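Local atomic coordinates of ESX-1 secretion system protein EccA1 (Mycobacterium tuberculosis, PDB entry 4F3V), a protein that probably hydrolyses ATP and may supply energy for the export of virulence factors such as EsxA and EsxB through the ESX-1 type VII secretion system. Residues Glu196-Pro201 against Arg208-Tyr213; Glu189-Leu194 against Met216-Gln221; Val137-Ala142 against Ala170-Val175. One frame throughout, in Å; residues are numbered along the deposited sequence.

Interaction 1 of 3, residues Glu196-Pro201 against Arg208-Tyr213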
ATOM      1  N   GLU A 196      -0.989 -15.452  14.524  1.00 30.99           N
ATOM      2  CA  GLU A 196      -2.363 -15.580  14.033  1.00 33.67           C
ATOM      3  C   GLU A 196      -2.542 -15.044  12.608  1.00 31.65           C
ATOM      4  O   GLU A 196      -3.185 -15.694  11.762  1.00 30.05           O
ATOM      5  CB  GLU A 196      -3.360 -14.916  14.980  1.00 38.81           C
ATOM      6  CG  GLU A 196      -3.554 -15.716  16.269  1.00 46.26           C
ATOM      7  CD  GLU A 196      -4.533 -15.095  17.268  1.00 52.68           C
ATOM      8  OE1 GLU A 196      -5.446 -14.359  16.832  1.00 61.06           O
ATOM      9  OE2 GLU A 196      -4.431 -15.389  18.488  1.00 58.36           O
ATOM     10  N   ALA A 197      -1.974 -13.871  12.332  1.00 29.49           N
ATOM     11  CA  ALA A 197      -2.091 -13.276  11.002  1.00 29.33           C
ATOM     12  C   ALA A 197      -1.402 -14.168   9.952  1.00 29.28           C
ATOM     13  O   ALA A 197      -1.810 -14.217   8.787  1.00 28.25           O
ATOM     14  CB  ALA A 197      -1.508 -11.866  10.991  1.00 27.43           C
ATOM     15  N   ASN A 198      -0.383 -14.903  10.372  1.00 29.99           N
ATOM     16  CA  ASN A 198       0.272 -15.815   9.468  1.00 32.17           C
ATOM     17  C   ASN A 198      -0.658 -16.920   8.956  1.00 34.87           C
ATOM     18  O   ASN A 198      -0.477 -17.393   7.840  1.00 36.85           O
ATOM     19  CB  ASN A 198       1.501 -16.444  10.113  1.00 32.53           C
ATOM     20  CG  ASN A 198       2.398 -17.110   9.090  1.00 34.28           C
ATOM     21  OD1 ASN A 198       2.910 -16.464   8.172  1.00 37.13           O
ATOM     22  ND2 ASN A 198       2.576 -18.393   9.227  1.00 35.49           N
ATOM     23  N   ASP A 199      -1.637 -17.323   9.767  1.00 37.21           N
ATOM     24  CA  ASP A 199      -2.654 -18.316   9.354  1.00 40.82           C
ATOM     25  C   ASP A 199      -3.774 -17.761   8.501  1.00 38.82           C
ATOM     26  O   ASP A 199      -4.585 -18.520   8.012  1.00 41.85           O
ATOM     27  CB  ASP A 199      -3.297 -18.971  10.573  1.00 45.21           C
ATOM     28  CG  ASP A 199      -2.365 -19.901  11.293  1.00 51.03           C
ATOM     29  OD1 ASP A 199      -1.258 -20.185  10.767  1.00 54.98           O
ATOM     30  OD2 ASP A 199      -2.745 -20.363  12.395  1.00 57.38           O
ATOM     31  N   SER A 200      -3.838 -16.448   8.338  1.00 35.09           N
ATOM     32  CA  SER A 200      -4.919 -15.820   7.604  1.00 34.47           C
ATOM     33  C   SER A 200      -4.616 -15.883   6.121  1.00 33.63           C
ATOM     34  O   SER A 200      -3.503 -16.225   5.750  1.00 31.06           O
ATOM     35  CB  SER A 200      -5.053 -14.351   8.039  1.00 33.48           C
ATOM     36  OG  SER A 200      -4.079 -13.535   7.398  1.00 30.26           O
ATOM     37  N   PRO A 201      -5.589 -15.482   5.271  1.00 34.60           N
ATOM     38  CA  PRO A 201      -5.319 -15.395   3.830  1.00 34.12           C
ATOM     39  C   PRO A 201      -4.271 -14.350   3.426  1.00 31.85           C
ATOM     40  O   PRO A 201      -3.802 -14.389   2.291  1.00 31.68           O
ATOM     41  CB  PRO A 201      -6.678 -15.006   3.229  1.00 35.85           C
ATOM     42  CG  PRO A 201      -7.686 -15.306   4.282  1.00 37.25           C
ATOM     43  CD  PRO A 201      -6.980 -15.098   5.584  1.00 35.39           C
ATOM     44  N   ARG A 208       7.069 -11.310   4.634  1.00 23.89           N
ATOM     45  CA  ARG A 208       8.326 -10.661   4.979  1.00 24.63           C
ATOM     46  C   ARG A 208       8.271  -9.868   6.297  1.00 22.86           C
ATOM     47  O   ARG A 208       9.154 -10.040   7.159  1.00 22.37           O
ATOM     48  CB  ARG A 208       8.788  -9.783   3.836  1.00 27.17           C
ATOM     49  CG  ARG A 208       9.142 -10.617   2.616  1.00 30.75           C
ATOM     50  CD  ARG A 208       9.415  -9.738   1.424  1.00 33.98           C
ATOM     51  NE  ARG A 208      10.590  -8.920   1.675  1.00 36.83           N
ATOM     52  CZ  ARG A 208      10.836  -7.732   1.135  1.00 39.97           C
ATOM     53  NH1 ARG A 208       9.975  -7.144   0.315  1.00 40.80           N
ATOM     54  NH2 ARG A 208      11.963  -7.108   1.459  1.00 43.29           N
ATOM     55  N   ALA A 209       7.246  -9.026   6.450  1.00 20.71           N
ATOM     56  CA  ALA A 209       7.055  -8.269   7.690  1.00 19.72           C
ATOM     57  C   ALA A 209       6.733  -9.207   8.852  1.00 18.96           C
ATOM     58  O   ALA A 209       7.201  -9.009   9.965  1.00 18.63           O
ATOM     59  CB  ALA A 209       5.937  -7.223   7.537  1.00 20.00           C
ATOM     60  N   ILE A 210       5.936 -10.238   8.604  1.00 19.23           N
ATOM     61  CA  ILE A 210       5.581 -11.186   9.650  1.00 19.02           C
ATOM     62  C   ILE A 210       6.873 -11.820  10.223  1.00 20.36           C
ATOM     63  O   ILE A 210       7.105 -11.782  11.441  1.00 20.75           O
ATOM     64  CB  ILE A 210       4.615 -12.280   9.146  1.00 18.93           C
ATOM     65  CG1 ILE A 210       3.217 -11.692   8.901  1.00 18.75           C
ATOM     66  CG2 ILE A 210       4.522 -13.405  10.178  1.00 18.32           C
ATOM     67  CD1 ILE A 210       2.258 -12.644   8.190  1.00 18.68           C
ATOM     68  N   ALA A 211       7.718 -12.378   9.356  1.00 20.47           N
ATOM     69  CA  ALA A 211       8.937 -13.075   9.830  1.00 20.72           C
ATOM     70  C   ALA A 211       9.946 -12.101  10.446  1.00 21.16           C
ATOM     71  O   ALA A 211      10.519 -12.375  11.485  1.00 20.57           O
ATOM     72  CB  ALA A 211       9.580 -13.869   8.695  1.00 20.83           C
ATOM     73  N   TRP A 212      10.131 -10.947   9.807  1.00 21.17           N
ATOM     74  CA  TRP A 212      11.053  -9.938  10.308  1.00 22.08           C
ATOM     75  C   TRP A 212      10.713  -9.468  11.687  1.00 21.76           C
ATOM     76  O   TRP A 212      11.559  -9.427  12.565  1.00 21.63           O
ATOM     77  CB  TRP A 212      11.093  -8.730   9.371  1.00 22.24           C
ATOM     78  CG  TRP A 212      11.963  -7.624   9.876  1.00 23.30           C
ATOM     79  CD1 TRP A 212      11.563  -6.407  10.442  1.00 24.13           C
ATOM     80  CD2 TRP A 212      13.422  -7.571   9.837  1.00 24.95           C
ATOM     81  NE1 TRP A 212      12.651  -5.645  10.772  1.00 24.83           N
ATOM     82  CE2 TRP A 212      13.804  -6.287  10.426  1.00 25.99           C
ATOM     83  CE3 TRP A 212      14.426  -8.440   9.390  1.00 25.63           C
ATOM     84  CZ2 TRP A 212      15.138  -5.911  10.560  1.00 27.39           C
ATOM     85  CZ3 TRP A 212      15.759  -8.050   9.527  1.00 27.19           C
ATOM     86  CH2 TRP A 212      16.110  -6.815  10.111  1.00 28.03           C
ATOM     87  N   TYR A 213       9.459  -9.106  11.898  1.00 21.14           N
ATOM     88  CA  TYR A 213       9.052  -8.584  13.196  1.00 20.85           C
ATOM     89  C   TYR A 213       8.955  -9.672  14.261  1.00 20.86           C
ATOM     90  O   TYR A 213       9.235  -9.404  15.436  1.00 21.23           O
ATOM     91  CB  TYR A 213       7.780  -7.724  13.069  1.00 20.13           C
ATOM     92  CG  TYR A 213       8.094  -6.342  12.523  1.00 20.07           C
ATOM     93  CD1 TYR A 213       8.701  -5.373  13.328  1.00 22.06           C
ATOM     94  CD2 TYR A 213       7.824  -6.006  11.214  1.00 20.58           C
ATOM     95  CE1 TYR A 213       9.021  -4.103  12.839  1.00 22.44           C
ATOM     96  CE2 TYR A 213       8.138  -4.741  10.712  1.00 20.72           C
ATOM     97  CZ  TYR A 213       8.723  -3.797  11.529  1.00 21.85           C
ATOM     98  OH  TYR A 213       9.029  -2.550  11.032  1.00 23.08           O
TER
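The backbones of Glu-196 to Pro-201 and Arg-208 to Tyr-213 come nearest at Asn-198 and Ile-210, whose CA atoms are 7.0 Å apart. The first segment carries the last part of helix 187-198 into a turn, while the second is helical throughout and belongs to the next helix, 207-221. A single branched side chain makes most of the crossing. Ile-210 has CG1 beside its own backbone N (chi1 -72°) and is extended beyond it, which sends CD1 across to Ala-197 and Asn-198. There CD1 rests 4.0 Å from Asn-198 CA. Asn-198 OD1 lies close to both branches of the isoleucine, 3.9 Å from Ile-210 CD1, in van der Waals contact. Ala-197 completes the patch through its carbonyl carbon. Val-175 of helix 167-183 touches both Ala-197 and Ile-210, so the isoleucine is wedged among three helices.

The turn is held by its own polar bonds. Ser-200 OG donates to Ala-197 O over 2.7 Å, in the carbonyl plane and on a lone pair, and Ser-200 N bonds to the same oxygen. The hydroxyl is also hydrogen-bonded to Ala-202 N, two residues on, the pairing of an ST turn. Side-chain packing without cross-bonds beside a short connection is typical of the helical hairpins that build tetratricopeptide-type domains, here the N-terminal domain of EccA1.

Interaction 2 of 3, residues Glu189-Leu194 against Met216-Gln221. With SO4 (sulfate ion), chain E.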
ATOM      1  N   GLU A 189       2.621  -9.706  22.721  1.00 27.93           N
ATOM      2  CA  GLU A 189       1.444  -9.398  21.925  1.00 27.51           C
ATOM      3  C   GLU A 189       1.771  -9.469  20.417  1.00 25.24           C
ATOM      4  O   GLU A 189       0.997 -10.043  19.648  1.00 24.12           O
ATOM      5  CB  GLU A 189       0.881  -8.018  22.316  1.00 28.99           C
ATOM      6  CG  GLU A 189      -0.249  -7.548  21.402  1.00 29.12           C
ATOM      7  CD  GLU A 189      -0.914  -6.257  21.833  1.00 29.96           C
ATOM      8  OE1 GLU A 189      -0.534  -5.648  22.870  1.00 30.78           O
ATOM      9  OE2 GLU A 189      -1.830  -5.846  21.099  1.00 30.50           O
ATOM     10  N   ALA A 190       2.892  -8.870  20.011  1.00 23.37           N
ATOM     11  CA  ALA A 190       3.342  -8.921  18.616  1.00 23.08           C
ATOM     12  C   ALA A 190       3.445 -10.367  18.118  1.00 23.68           C
ATOM     13  O   ALA A 190       2.950 -10.696  17.053  1.00 22.88           O
ATOM     14  CB  ALA A 190       4.679  -8.217  18.437  1.00 22.26           C
ATOM     15  N   GLU A 191       4.031 -11.236  18.923  1.00 25.19           N
ATOM     16  CA  GLU A 191       4.182 -12.646  18.544  1.00 26.26           C
ATOM     17  C   GLU A 191       2.854 -13.365  18.403  1.00 26.48           C
ATOM     18  O   GLU A 191       2.650 -14.067  17.424  1.00 25.55           O
ATOM     19  CB  GLU A 191       5.086 -13.358  19.538  1.00 27.98           C
ATOM     20  CG  GLU A 191       6.516 -12.863  19.458  1.00 28.34           C
ATOM     21  CD  GLU A 191       7.317 -13.103  20.726  1.00 30.52           C
ATOM     22  OE1 GLU A 191       6.727 -13.480  21.756  1.00 30.80           O
ATOM     23  OE2 GLU A 191       8.554 -12.880  20.680  1.00 32.54           O
ATOM     24  N   ARG A 192       1.932 -13.153  19.341  1.00 27.93           N
ATOM     25  CA  ARG A 192       0.581 -13.719  19.210  1.00 29.74           C
ATOM     26  C   ARG A 192      -0.120 -13.206  17.914  1.00 28.03           C
ATOM     27  O   ARG A 192      -0.596 -13.988  17.094  1.00 26.01           O
ATOM     28  CB  ARG A 192      -0.289 -13.366  20.435  1.00 33.43           C
ATOM     29  CG  ARG A 192      -1.700 -13.957  20.375  1.00 37.05           C
ATOM     30  CD  ARG A 192      -2.585 -13.607  21.571  1.00 40.85           C
ATOM     31  NE  ARG A 192      -2.707 -12.158  21.791  1.00 43.31           N
ATOM     32  CZ  ARG A 192      -3.614 -11.340  21.238  1.00 44.22           C
ATOM     33  NH1 ARG A 192      -4.537 -11.782  20.378  1.00 45.28           N
ATOM     34  NH2 ARG A 192      -3.593 -10.048  21.545  1.00 44.89           N
ATOM     35  N   ARG A 193      -0.142 -11.895  17.714  1.00 26.09           N
ATOM     36  CA  ARG A 193      -0.855 -11.345  16.561  1.00 25.53           C
ATOM     37  C   ARG A 193      -0.227 -11.712  15.223  1.00 24.72           C
ATOM     38  O   ARG A 193      -0.952 -11.989  14.262  1.00 25.21           O
ATOM     39  CB  ARG A 193      -1.010  -9.828  16.666  1.00 24.74           C
ATOM     40  CG  ARG A 193      -1.819  -9.412  17.866  1.00 25.57           C
ATOM     41  CD  ARG A 193      -2.051  -7.921  17.860  1.00 25.24           C
ATOM     42  NE  ARG A 193      -2.755  -7.463  19.051  1.00 26.62           N
ATOM     43  CZ  ARG A 193      -4.062  -7.625  19.268  1.00 27.92           C
ATOM     44  NH1 ARG A 193      -4.836  -8.258  18.384  1.00 27.83           N
ATOM     45  NH2 ARG A 193      -4.606  -7.148  20.387  1.00 29.35           N
ATOM     46  N   LEU A 194       1.101 -11.701  15.149  1.00 24.05           N
ATOM     47  CA  LEU A 194       1.789 -12.012  13.899  1.00 23.91           C
ATOM     48  C   LEU A 194       1.660 -13.500  13.562  1.00 25.28           C
ATOM     49  O   LEU A 194       1.516 -13.859  12.386  1.00 26.28           O
ATOM     50  CB  LEU A 194       3.259 -11.583  13.953  1.00 23.47           C
ATOM     51  CG  LEU A 194       3.507 -10.059  13.967  1.00 23.93           C
ATOM     52  CD1 LEU A 194       5.005  -9.770  14.195  1.00 23.07           C
ATOM     53  CD2 LEU A 194       2.974  -9.395  12.695  1.00 21.54           C
ATOM     54  N   MET A 216      12.617 -10.014  15.215  1.00 24.99           N
ATOM     55  CA  MET A 216      13.005  -8.884  16.069  1.00 26.27           C
ATOM     56  C   MET A 216      12.403  -8.997  17.472  1.00 26.55           C
ATOM     57  O   MET A 216      13.089  -8.736  18.461  1.00 29.09           O
ATOM     58  CB  MET A 216      12.617  -7.554  15.421  1.00 25.90           C
ATOM     59  CG  MET A 216      13.465  -7.173  14.212  1.00 27.29           C
ATOM     60  SD  MET A 216      15.242  -7.047  14.525  1.00 29.91           S
ATOM     61  CE  MET A 216      15.908  -8.431  13.615  1.00 29.84           C
ATOM     62  N   ALA A 217      11.132  -9.390  17.569  1.00 25.86           N
ATOM     63  CA  ALA A 217      10.524  -9.594  18.887  1.00 26.52           C
ATOM     64  C   ALA A 217      11.262 -10.673  19.686  1.00 28.33           C
ATOM     65  O   ALA A 217      11.512 -10.501  20.889  1.00 28.51           O
ATOM     66  CB  ALA A 217       9.057  -9.942  18.784  1.00 24.67           C
ATOM     67  N   ARG A 218      11.570 -11.798  19.033  1.00 28.11           N
ATOM     68  CA  ARG A 218      12.269 -12.877  19.722  1.00 29.90           C
ATOM     69  C   ARG A 218      13.634 -12.449  20.198  1.00 30.87           C
ATOM     70  O   ARG A 218      14.043 -12.760  21.333  1.00 32.39           O
ATOM     71  CB  ARG A 218      12.414 -14.103  18.824  1.00 29.98           C
ATOM     72  CG  ARG A 218      11.097 -14.750  18.470  1.00 29.99           C
ATOM     73  CD  ARG A 218      10.495 -15.461  19.654  1.00 32.31           C
ATOM     74  NE  ARG A 218       9.196 -15.975  19.272  1.00 33.41           N
ATOM     75  CZ  ARG A 218       8.287 -16.459  20.111  1.00 35.07           C
ATOM     76  NH1 ARG A 218       8.501 -16.494  21.415  1.00 36.99           N
ATOM     77  NH2 ARG A 218       7.147 -16.914  19.620  1.00 37.21           N
ATOM     78  N   ARG A 219      14.367 -11.762  19.335  1.00 31.04           N
ATOM     79  CA  ARG A 219      15.714 -11.317  19.697  1.00 32.86           C
ATOM     80  C   ARG A 219      15.668 -10.365  20.906  1.00 34.51           C
ATOM     81  O   ARG A 219      16.448 -10.507  21.831  1.00 34.29           O
ATOM     82  CB  ARG A 219      16.396 -10.631  18.523  1.00 33.24           C
ATOM     83  CG  ARG A 219      17.751 -10.036  18.888  1.00 35.23           C
ATOM     84  CD  ARG A 219      18.528  -9.655  17.649  1.00 35.74           C
ATOM     85  NE  ARG A 219      19.169 -10.810  17.042  1.00 36.07           N
ATOM     86  CZ  ARG A 219      19.736 -10.795  15.842  1.00 36.88           C
ATOM     87  NH1 ARG A 219      19.727  -9.691  15.096  1.00 37.36           N
ATOM     88  NH2 ARG A 219      20.325 -11.887  15.381  1.00 36.16           N
ATOM     89  N   SER A 220      14.739  -9.407  20.905  1.00 34.23           N
ATOM     90  CA  SER A 220      14.663  -8.446  22.019  1.00 35.62           C
ATOM     91  C   SER A 220      14.241  -9.111  23.331  1.00 35.96           C
ATOM     92  O   SER A 220      14.627  -8.673  24.395  1.00 36.56           O
ATOM     93  CB  SER A 220      13.728  -7.295  21.687  1.00 35.54           C
ATOM     94  OG  SER A 220      14.287  -6.517  20.624  1.00 37.50           O
ATOM     95  N   GLN A 221      13.474 -10.190  23.258  1.00 34.84           N
ATOM     96  CA  GLN A 221      13.190 -10.988  24.459  1.00 35.73           C
ATOM     97  C   GLN A 221      14.354 -11.864  24.917  1.00 37.20           C
ATOM     98  O   GLN A 221      14.289 -12.460  25.990  1.00 39.32           O
ATOM     99  CB  GLN A 221      11.995 -11.890  24.215  1.00 34.68           C
ATOM    100  CG  GLN A 221      10.703 -11.152  24.051  1.00 33.60           C
ATOM    101  CD  GLN A 221       9.611 -12.089  23.594  1.00 32.96           C
ATOM    102  OE1 GLN A 221       9.830 -12.973  22.750  1.00 33.12           O
ATOM    103  NE2 GLN A 221       8.436 -11.912  24.156  1.00 33.20           N
TER
HETATM  104  S   SO4 E1003      -8.052  -8.981  20.118  1.00 62.13           S
HETATM  105  O1  SO4 E1003      -7.220 -10.160  20.460  1.00 62.06           O
HETATM  106  O2  SO4 E1003      -7.559  -8.443  18.836  1.00 58.32           O
HETATM  107  O3  SO4 E1003      -9.466  -9.361  19.925  1.00 64.28           O
HETATM  108  O4  SO4 E1003      -7.941  -7.983  21.213  1.00 58.37           O
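Glu-191 and Arg-218 meet because one side chain reaches straight and the other folds back. The glutamate is extended beyond CG and projects its carboxylate between the helices, whereas Arg-218 bends at chi2 (-72°), bringing its guanidinium over that carboxylate. The two flat groups stack, their planes 18° apart, with Glu-191 CD 3.5 Å from Arg-218 CZ. Glu-191 OE2 and Arg-218 NE form a salt bridge, but the oxygen stands over the guanidinium face and no N-H points at it, so the attraction is one of charge. The same OE2 lies 3.5 Å from the methyl CB of Ala-217.

On another side of helix 187-198, Arg-193 NE donates to Glu-189 OE2 over 2.8 Å, and NH2 adds a second bond to that oxygen. Arg-193 NH1 makes an almost straight bond, also 2.8 Å, to sulfate O2, while Arg-192 NH1 reaches O1. Arg-192 NH2 lies over the Arg-193 guanidinium, a pairing that the anion, probably from the crystallisation liquor, would favour.

The segment axes approach to 10.1 Å with their directions 153° apart, the antiparallel helix pair characteristic of a tetratricopeptide-type hairpin.

Interaction 3 of 3, residues Val137-Ala142 against Ala170-Val175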
ATOM      1  N   VAL A 137     -10.704   2.169   3.873  1.00 22.44           N
ATOM      2  CA  VAL A 137     -10.128   3.433   4.341  1.00 21.85           C
ATOM      3  C   VAL A 137      -9.359   3.245   5.645  1.00 20.81           C
ATOM      4  O   VAL A 137      -8.289   3.811   5.784  1.00 21.04           O
ATOM      5  CB  VAL A 137     -11.190   4.545   4.493  1.00 23.08           C
ATOM      6  CG1 VAL A 137     -10.616   5.782   5.198  1.00 22.09           C
ATOM      7  CG2 VAL A 137     -11.746   4.884   3.113  1.00 23.66           C
ATOM      8  N   ALA A 138      -9.888   2.453   6.578  1.00 19.70           N
ATOM      9  CA  ALA A 138      -9.157   2.150   7.815  1.00 19.03           C
ATOM     10  C   ALA A 138      -7.833   1.496   7.495  1.00 18.26           C
ATOM     11  O   ALA A 138      -6.799   1.884   8.048  1.00 16.44           O
ATOM     12  CB  ALA A 138      -9.970   1.285   8.766  1.00 20.14           C
ATOM     13  N   TRP A 139      -7.862   0.529   6.570  1.00 17.82           N
ATOM     14  CA  TRP A 139      -6.624  -0.125   6.120  1.00 17.74           C
ATOM     15  C   TRP A 139      -5.650   0.886   5.561  1.00 17.20           C
ATOM     16  O   TRP A 139      -4.457   0.891   5.938  1.00 16.80           O
ATOM     17  CB  TRP A 139      -6.898  -1.236   5.098  1.00 17.68           C
ATOM     18  CG  TRP A 139      -5.597  -1.740   4.538  1.00 17.90           C
ATOM     19  CD1 TRP A 139      -5.059  -1.487   3.292  1.00 17.57           C
ATOM     20  CD2 TRP A 139      -4.546  -2.462   5.278  1.00 17.92           C
ATOM     21  NE1 TRP A 139      -3.799  -2.050   3.182  1.00 17.88           N
ATOM     22  CE2 TRP A 139      -3.448  -2.657   4.341  1.00 18.20           C
ATOM     23  CE3 TRP A 139      -4.439  -2.991   6.563  1.00 18.43           C
ATOM     24  CZ2 TRP A 139      -2.293  -3.332   4.697  1.00 18.34           C
ATOM     25  CZ3 TRP A 139      -3.275  -3.683   6.902  1.00 18.80           C
ATOM     26  CH2 TRP A 139      -2.225  -3.834   5.993  1.00 18.88           C
ATOM     27  N   MET A 140      -6.120   1.765   4.668  1.00 16.84           N
ATOM     28  CA  MET A 140      -5.220   2.785   4.107  1.00 16.62           C
ATOM     29  C   MET A 140      -4.674   3.758   5.161  1.00 16.34           C
ATOM     30  O   MET A 140      -3.513   4.165   5.095  1.00 15.77           O
ATOM     31  CB  MET A 140      -5.872   3.571   2.981  1.00 16.92           C
ATOM     32  CG  MET A 140      -6.248   2.732   1.774  1.00 18.02           C
ATOM     33  SD  MET A 140      -4.990   1.568   1.207  1.00 20.53           S
ATOM     34  CE  MET A 140      -3.526   2.580   0.961  1.00 18.74           C
ATOM     35  N   LYS A 141      -5.479   4.106   6.148  1.00 16.31           N
ATOM     36  CA  LYS A 141      -4.970   4.919   7.249  1.00 16.95           C
ATOM     37  C   LYS A 141      -3.859   4.205   8.026  1.00 16.39           C
ATOM     38  O   LYS A 141      -2.886   4.831   8.417  1.00 16.58           O
ATOM     39  CB  LYS A 141      -6.094   5.380   8.163  1.00 17.41           C
ATOM     40  CG  LYS A 141      -6.989   6.413   7.500  1.00 18.01           C
ATOM     41  CD  LYS A 141      -7.987   7.001   8.493  1.00 19.14           C
ATOM     42  CE  LYS A 141      -8.844   8.092   7.872  1.00 20.08           C
ATOM     43  NZ  LYS A 141      -9.653   8.816   8.919  1.00 20.60           N
ATOM     44  N   ALA A 142      -4.014   2.903   8.233  1.00 15.99           N
ATOM     45  CA  ALA A 142      -3.003   2.059   8.853  1.00 15.78           C
ATOM     46  C   ALA A 142      -1.702   2.089   8.037  1.00 15.38           C
ATOM     47  O   ALA A 142      -0.598   2.167   8.594  1.00 15.66           O
ATOM     48  CB  ALA A 142      -3.531   0.633   9.005  1.00 16.06           C
ATOM     49  N   ALA A 170      -8.806  -8.236   6.776  1.00 28.01           N
ATOM     50  CA  ALA A 170      -8.807  -8.459   8.239  1.00 27.76           C
ATOM     51  C   ALA A 170      -7.496  -9.107   8.711  1.00 25.45           C
ATOM     52  O   ALA A 170      -6.909  -8.722   9.735  1.00 24.09           O
ATOM     53  CB  ALA A 170     -10.017  -9.299   8.654  1.00 29.10           C
ATOM     54  N   GLY A 171      -7.018 -10.054   7.911  1.00 25.19           N
ATOM     55  CA  GLY A 171      -5.711 -10.670   8.127  1.00 23.83           C
ATOM     56  C   GLY A 171      -4.565  -9.680   8.019  1.00 22.30           C
ATOM     57  O   GLY A 171      -3.687  -9.653   8.895  1.00 21.05           O
ATOM     58  N   ALA A 172      -4.565  -8.869   6.951  1.00 21.50           N
ATOM     59  CA  ALA A 172      -3.551  -7.815   6.808  1.00 20.64           C
ATOM     60  C   ALA A 172      -3.563  -6.859   8.018  1.00 19.87           C
ATOM     61  O   ALA A 172      -2.508  -6.416   8.503  1.00 19.01           O
ATOM     62  CB  ALA A 172      -3.749  -7.033   5.511  1.00 20.58           C
ATOM     63  N   ALA A 173      -4.762  -6.538   8.493  1.00 20.25           N
ATOM     64  CA  ALA A 173      -4.927  -5.665   9.628  1.00 19.85           C
ATOM     65  C   ALA A 173      -4.282  -6.251  10.887  1.00 19.82           C
ATOM     66  O   ALA A 173      -3.707  -5.505  11.688  1.00 20.11           O
ATOM     67  CB  ALA A 173      -6.401  -5.400   9.869  1.00 20.96           C
ATOM     68  N   GLY A 174      -4.405  -7.564  11.060  1.00 19.84           N
ATOM     69  CA  GLY A 174      -3.731  -8.290  12.129  1.00 19.88           C
ATOM     70  C   GLY A 174      -2.215  -8.177  12.034  1.00 18.89           C
ATOM     71  O   GLY A 174      -1.546  -7.993  13.045  1.00 19.28           O
ATOM     72  N   VAL A 175      -1.680  -8.248  10.817  1.00 18.35           N
ATOM     73  CA  VAL A 175      -0.264  -7.965  10.607  1.00 17.64           C
ATOM     74  C   VAL A 175       0.097  -6.540  11.049  1.00 17.25           C
ATOM     75  O   VAL A 175       1.081  -6.331  11.780  1.00 16.95           O
ATOM     76  CB  VAL A 175       0.154  -8.185   9.144  1.00 17.78           C
ATOM     77  CG1 VAL A 175       1.650  -7.861   8.986  1.00 17.36           C
ATOM     78  CG2 VAL A 175      -0.130  -9.631   8.720  1.00 18.02           C
TER
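Trp-139 presents the face of its indole to Ala-172, and this one relation organises the contact between Val-137 to Ala-142 and Ala-170 to Val-175. The methyl CB of Ala-172 sits 3.9 Å from the centroid of the Trp-139 six-membered ring and 26° off its normal, a CH-pi contact over the face. The methyl lies nearest the outer rim of the six-membered ring: Trp-139 CH2 is 3.6 Å from Ala-172 CB. The neighbouring corner of the ring meets backbone instead, with Trp-139 CZ3 at 3.3 Å from Ala-172 O. Ala-173 N approaches the ring obliquely, and no hydrogen bond joins the two segments.

The indole gets there by its torsions. The bond from CA to CB of Trp-139 does not itself aim at the other helix; with CG anti to the backbone N (chi1 172°), the ring swings across and brings its six-membered half against Ala-172 and Ala-173. The small side chains there are consistent with the close approach of the helices, with the CA atoms of Trp-139 and Ala-173 6.8 Å apart.

The polar side of the indole is satisfied from a third direction: NE1 bonds to Ile-87 O, next to the short strand 84-86. The ring of Tyr-91, from the loop that joins strands 84-86 and 95-97, meets the indole, and its OH is hydrogen-bonded to Ala-142 O. Trp-139 thereby joins two helices and the beta hairpin in one buried cluster.

Helix 151-158 lies between the two helices in sequence and packs against both, through Val-158 on Ala-142 and on Ala-173. The segments of helices 134-147 and 167-183 run in roughly the same direction, and large-to-small packing of helices separated by an intervening one in this way fits the helical stacking of a tetratricopeptide-type domain.

Overall arrangement
Interactions 1 and 2 hold the same two helices, 187-198 and 207-221, at different levels of one hairpin, with interaction 1 nested inside the chain loop that interaction 2 closes. Near the connection the contact is van der Waals packing and mainly buried; toward the far end it becomes ionic and only partly buried. Interaction 3 lies deepest, its centre about 10 Å from that of the chain, and relies on an aromatic face against small residues. Helix 167-183 joins it to the others: Val-175 CG2 packs on Ala-197 CB and Ile-210 CD1 of interaction 1, Gly-171 CA on Ser-200 OG, and Val-175 O on Leu-194 CD2 of interaction 2. Chemistry thus shifts from aromatic core to charged periphery.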